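Local coordinates for protein beta-glucuronidase (Dictyoglomus thermophilum, PDB 6XXW) that probably hydrolyses beta-D-glucuronides, releasing glucuronic acid, as a retaining glycoside hydrolase of family 2, at residues 524-535 / 579-588. Numbering follows the deposited sequence.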
loop_
_atom_site.group_PDB
_atom_site.type_symbol
_atom_site.label_atom_id
_atom_site.label_comp_id
_atom_site.label_asym_id
_atom_site.label_seq_id
_atom_site.Cartn_x
_atom_site.Cartn_y
_atom_site.Cartn_z
ATOM N N GLU A 524 2.893 4.018 10.718
ATOM C CA GLU A 524 1.941 4.976 11.271
ATOM C C GLU A 524 1.972 4.973 12.792
ATOM O O GLU A 524 1.786 6.026 13.419
ATOM C CB GLU A 524 0.525 4.670 10.757
ATOM C CG GLU A 524 0.400 4.716 9.234
ATOM C CD GLU A 524 -1.060 4.732 8.755
ATOM O OE1 GLU A 524 -1.919 5.285 9.483
ATOM O OE2 GLU A 524 -1.339 4.189 7.665
ATOM N N GLU A 525 2.220 3.804 13.404
ATOM C CA GLU A 525 2.283 3.722 14.859
ATOM C C GLU A 525 3.435 4.553 15.408
ATOM O O GLU A 525 3.277 5.257 16.412
ATOM C CB GLU A 525 2.429 2.263 15.299
ATOM C CG GLU A 525 1.108 1.490 15.283
ATOM C CD GLU A 525 0.702 1.064 13.880
ATOM O OE1 GLU A 525 1.536 1.194 12.950
ATOM O OE2 GLU A 525 -0.447 0.604 13.712
ATOM N N TYR A 526 4.611 4.460 14.780
ATOM C CA TYR A 526 5.761 5.187 15.295
ATOM C C TYR A 526 5.518 6.683 15.220
ATOM O O TYR A 526 5.828 7.417 16.166
ATOM C CB TYR A 526 7.025 4.802 14.527
ATOM C CG TYR A 526 8.299 5.215 15.244
ATOM C CD1 TYR A 526 8.800 6.513 15.113
ATOM C CD2 TYR A 526 8.976 4.329 16.069
ATOM C CE1 TYR A 526 9.951 6.911 15.776
ATOM C CE2 TYR A 526 10.138 4.708 16.726
ATOM C CZ TYR A 526 10.618 6.006 16.576
ATOM O OH TYR A 526 11.763 6.396 17.228
ATOM N N GLN A 527 4.939 7.148 14.106
ATOM C CA GLN A 527 4.636 8.567 13.969
ATOM C C GLN A 527 3.701 9.035 15.084
ATOM O O GLN A 527 3.946 10.070 15.719
ATOM C CB GLN A 527 4.043 8.842 12.583
ATOM C CG GLN A 527 3.543 10.284 12.396
ATOM C CD GLN A 527 2.788 10.466 11.083
ATOM O OE1 GLN A 527 2.059 9.580 10.649
ATOM N NE2 GLN A 527 2.960 11.620 10.454
ATOM N N GLN A 528 2.637 8.269 15.355
ATOM C CA GLN A 528 1.690 8.658 16.401
ATOM C C GLN A 528 2.329 8.615 17.787
ATOM O O GLN A 528 2.105 9.516 18.601
ATOM C CB GLN A 528 0.437 7.758 16.362
ATOM C CG GLN A 528 -0.499 7.918 17.577
ATOM C CD GLN A 528 -1.885 7.318 17.362
ATOM O OE1 GLN A 528 -2.595 7.684 16.428
ATOM N NE2 GLN A 528 -2.268 6.388 18.227
ATOM N N GLU A 529 3.112 7.573 18.087
ATOM C CA GLU A 529 3.696 7.475 19.424
ATOM C C GLU A 529 4.712 8.587 19.661
ATOM O O GLU A 529 4.746 9.191 20.738
ATOM C CB GLU A 529 4.346 6.104 19.617
ATOM C CG GLU A 529 4.828 5.836 21.042
ATOM C CD GLU A 529 3.690 5.727 22.050
ATOM O OE1 GLU A 529 2.556 5.369 21.659
ATOM O OE2 GLU A 529 3.935 6.009 23.244
ATOM N N MET A 530 5.548 8.867 18.664
ATOM C CA MET A 530 6.503 9.959 18.796
ATOM C C MET A 530 5.780 11.274 19.073
ATOM O O MET A 530 6.111 11.996 20.019
ATOM C CB MET A 530 7.345 10.061 17.524
ATOM C CG MET A 530 8.258 11.278 17.518
ATOM S SD MET A 530 9.153 11.431 15.959
ATOM C CE MET A 530 10.179 12.875 16.312
ATOM N N ILE A 531 4.758 11.582 18.277
ATOM C CA ILE A 531 4.063 12.855 18.435
ATOM C C ILE A 531 3.375 12.912 19.793
ATOM O O ILE A 531 3.428 13.933 20.494
ATOM C CB ILE A 531 3.080 13.061 17.262
ATOM C CG1 ILE A 531 3.849 13.504 16.011
ATOM C CG2 ILE A 531 1.995 14.060 17.619
ATOM C CD1 ILE A 531 3.028 13.445 14.729
ATOM N N LYS A 532 2.774 11.793 20.214
ATOM C CA LYS A 532 2.091 11.733 21.505
ATOM C C LYS A 532 3.047 12.001 22.662
ATOM O O LYS A 532 2.701 12.708 23.616
ATOM C CB LYS A 532 1.425 10.364 21.667
ATOM C CG LYS A 532 0.781 10.123 23.013
ATOM C CD LYS A 532 0.024 8.794 23.020
ATOM C CE LYS A 532 0.962 7.608 23.229
ATOM N NZ LYS A 532 0.217 6.333 23.517
ATOM N N ARG A 533 4.256 11.445 22.599
ATOM C CA ARG A 533 5.203 11.620 23.694
ATOM C C ARG A 533 5.765 13.035 23.720
ATOM O O ARG A 533 6.005 13.595 24.796
ATOM C CB ARG A 533 6.326 10.591 23.575
ATOM C CG ARG A 533 5.848 9.160 23.787
ATOM C CD ARG A 533 7.003 8.190 23.712
ATOM N NE ARG A 533 7.800 8.206 24.933
ATOM C CZ ARG A 533 8.396 7.135 25.449
ATOM N NH1 ARG A 533 8.281 5.960 24.844
ATOM N NH2 ARG A 533 9.109 7.239 26.564
ATOM N N PHE A 534 5.988 13.625 22.546
ATOM C CA PHE A 534 6.433 15.017 22.493
ATOM C C PHE A 534 5.420 15.941 23.176
ATOM O O PHE A 534 5.783 16.756 24.030
ATOM C CB PHE A 534 6.644 15.448 21.040
ATOM C CG PHE A 534 8.035 15.219 20.506
ATOM C CD1 PHE A 534 8.551 13.939 20.366
ATOM C CD2 PHE A 534 8.819 16.299 20.107
ATOM C CE1 PHE A 534 9.829 13.741 19.844
ATOM C CE2 PHE A 534 10.098 16.107 19.599
ATOM C CZ PHE A 534 10.604 14.829 19.459
ATOM N N VAL A 535 4.132 15.821 22.826
ATOM C CA VAL A 535 3.173 16.786 23.372
ATOM C C VAL A 535 2.882 16.545 24.850
ATOM O O VAL A 535 2.518 17.493 25.564
ATOM C CB VAL A 535 1.876 16.829 22.547
ATOM C CG1 VAL A 535 2.198 17.228 21.102
ATOM C CG2 VAL A 535 1.100 15.495 22.628
ATOM N N LYS A 579 -3.729 10.073 8.108
ATOM C CA LYS A 579 -3.062 8.920 8.689
ATOM C C LYS A 579 -3.552 8.725 10.122
ATOM O O LYS A 579 -4.322 9.528 10.649
ATOM C CB LYS A 579 -1.537 9.082 8.633
ATOM C CG LYS A 579 -1.005 9.196 7.210
ATOM C CD LYS A 579 0.520 9.381 7.220
ATOM C CE LYS A 579 1.008 9.947 5.886
ATOM N NZ LYS A 579 2.460 10.324 5.924
ATOM N N MET A 580 -3.087 7.647 10.768
ATOM C CA MET A 580 -3.517 7.350 12.132
ATOM C C MET A 580 -3.356 8.554 13.061
ATOM O O MET A 580 -4.279 8.906 13.805
ATOM C CB MET A 580 -2.739 6.149 12.669
ATOM C CG MET A 580 -3.333 5.561 13.929
ATOM S SD MET A 580 -2.337 4.166 14.506
ATOM C CE MET A 580 -2.099 3.331 12.955
ATOM N N VAL A 581 -2.192 9.213 13.020
ATOM C CA VAL A 581 -1.938 10.295 13.973
ATOM C C VAL A 581 -2.864 11.491 13.766
ATOM O O VAL A 581 -3.070 12.264 14.707
ATOM C CB VAL A 581 -0.463 10.747 13.911
ATOM C CG1 VAL A 581 -0.192 11.501 12.644
ATOM C CG2 VAL A 581 -0.106 11.603 15.139
ATOM N N ALA A 582 -3.438 11.668 12.567
ATOM C CA ALA A 582 -4.442 12.719 12.379
ATOM C C ALA A 582 -5.596 12.560 13.359
ATOM O O ALA A 582 -6.118 13.547 13.889
ATOM C CB ALA A 582 -4.973 12.708 10.945
ATOM N N HIS A 583 -6.013 11.317 13.616
ATOM C CA HIS A 583 -7.104 11.107 14.557
ATOM C C HIS A 583 -6.667 11.341 15.998
ATOM O O HIS A 583 -7.457 11.850 16.802
ATOM C CB HIS A 583 -7.673 9.708 14.346
ATOM C CG HIS A 583 -8.026 9.450 12.920
ATOM N ND1 HIS A 583 -9.176 9.947 12.345
ATOM C CD2 HIS A 583 -7.344 8.829 11.927
ATOM C CE1 HIS A 583 -9.213 9.595 11.072
ATOM N NE2 HIS A 583 -8.111 8.923 10.790
ATOM N N PHE A 584 -5.423 11.000 16.348
ATOM C CA PHE A 584 -4.913 11.363 17.668
ATOM C C PHE A 584 -4.946 12.878 17.863
ATOM O O PHE A 584 -5.394 13.376 18.903
ATOM C CB PHE A 584 -3.485 10.837 17.863
ATOM C CG PHE A 584 -2.786 11.439 19.060
ATOM C CD1 PHE A 584 -3.016 10.948 20.333
ATOM C CD2 PHE A 584 -1.940 12.531 18.915
ATOM C CE1 PHE A 584 -2.384 11.521 21.446
ATOM C CE2 PHE A 584 -1.326 13.115 20.014
ATOM C CZ PHE A 584 -1.548 12.607 21.282
ATOM N N LEU A 585 -4.487 13.631 16.864
ATOM C CA LEU A 585 -4.462 15.091 16.996
ATOM C C LEU A 585 -5.872 15.672 17.065
ATOM O O LEU A 585 -6.130 16.605 17.839
ATOM C CB LEU A 585 -3.672 15.709 15.841
ATOM C CG LEU A 585 -2.153 15.465 15.873
ATOM C CD1 LEU A 585 -1.486 15.972 14.596
ATOM C CD2 LEU A 585 -1.495 16.063 17.121
ATOM N N LYS A 586 -6.807 15.129 16.278
ATOM C CA LYS A 586 -8.185 15.603 16.367
ATOM C C LYS A 586 -8.725 15.458 17.781
ATOM O O LYS A 586 -9.396 16.361 18.294
ATOM C CB LYS A 586 -9.081 14.845 15.384
ATOM C CG LYS A 586 -10.535 15.350 15.315
ATOM C CD LYS A 586 -11.317 14.598 14.241
ATOM C CE LYS A 586 -12.825 14.802 14.367
ATOM N NZ LYS A 586 -13.253 16.204 14.119
ATOM N N GLU A 587 -8.446 14.321 18.425
ATOM C CA GLU A 587 -8.975 14.090 19.762
ATOM C C GLU A 587 -8.289 14.983 20.790
ATOM O O GLU A 587 -8.959 15.579 21.641
ATOM C CB GLU A 587 -8.835 12.616 20.140
ATOM C CG GLU A 587 -9.792 12.202 21.253
ATOM C CD GLU A 587 -9.193 11.175 22.194
ATOM O OE1 GLU A 587 -9.558 11.175 23.390
ATOM O OE2 GLU A 587 -8.359 10.364 21.737
ATOM N N ARG A 588 -6.956 15.091 20.726
ATOM C CA ARG A 588 -6.245 16.006 21.614
ATOM C C ARG A 588 -6.736 17.437 21.425
ATOM O O ARG A 588 -7.167 18.096 22.380
ATOM C CB ARG A 588 -4.739 15.925 21.356
ATOM C CG ARG A 588 -3.914 17.011 22.048
ATOM C CD ARG A 588 -2.413 16.742 21.933
ATOM N NE ARG A 588 -1.594 17.869 22.403
ATOM C CZ ARG A 588 -1.326 18.138 23.679
ATOM N NH1 ARG A 588 -1.808 17.353 24.649
ATOM N NH2 ARG A 588 -0.580 19.196 23.992
HETATM O O HOH W 1 0.325 8.009 12.003
#
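Two outer helices of the TIM barrel of this family 2 glycoside hydrolase, 524-535 and 580-588, run in the same direction, their axes inclined by 28° and 8.9 Å apart at closest approach. At their N-terminal ends Glu524 OE1 accepts the backbone N-H of Met580 at 2.9 Å, approached almost head-on, while OE2 is held by the backbone N of Gly513. One water ties the same ends together, donating to Glu524 O and Gln527 OE1 and accepting from Val581 N. Met580, bent at its last torsion (chi3 -45°), brings CE to 3.3 Å from Glu525 OE2, an oxygen hydrogen-bonded to His515 and to His583 of a second subunit. Further along, Val581 CG1 touches CD of the Gln527 amide, whose other partner is Gly570, at 3.5 Å; its CG2 packs on Ile531 CD1. Phe584 is a knob in the hole formed by Gln528, Ile531, Lys532 and Val535; Lys532 CB lies 3.7 Å from ring atom CZ, and Val535 CG2 meets the ring edge. Val535 CB also sits 3.4 Å above one face of the Arg588 guanidinium, which is salt-bridged to Asp539 and Glu547. An alanine in place of Arg588 would probably uncover Val535 and leave those two carboxylates without their shared cation. On the barrel side, Ile531 and Leu585 reach Ile549 of strand 544-550; helix 482-497 flanks 524-535, and helix 319-332 flanks 580-588.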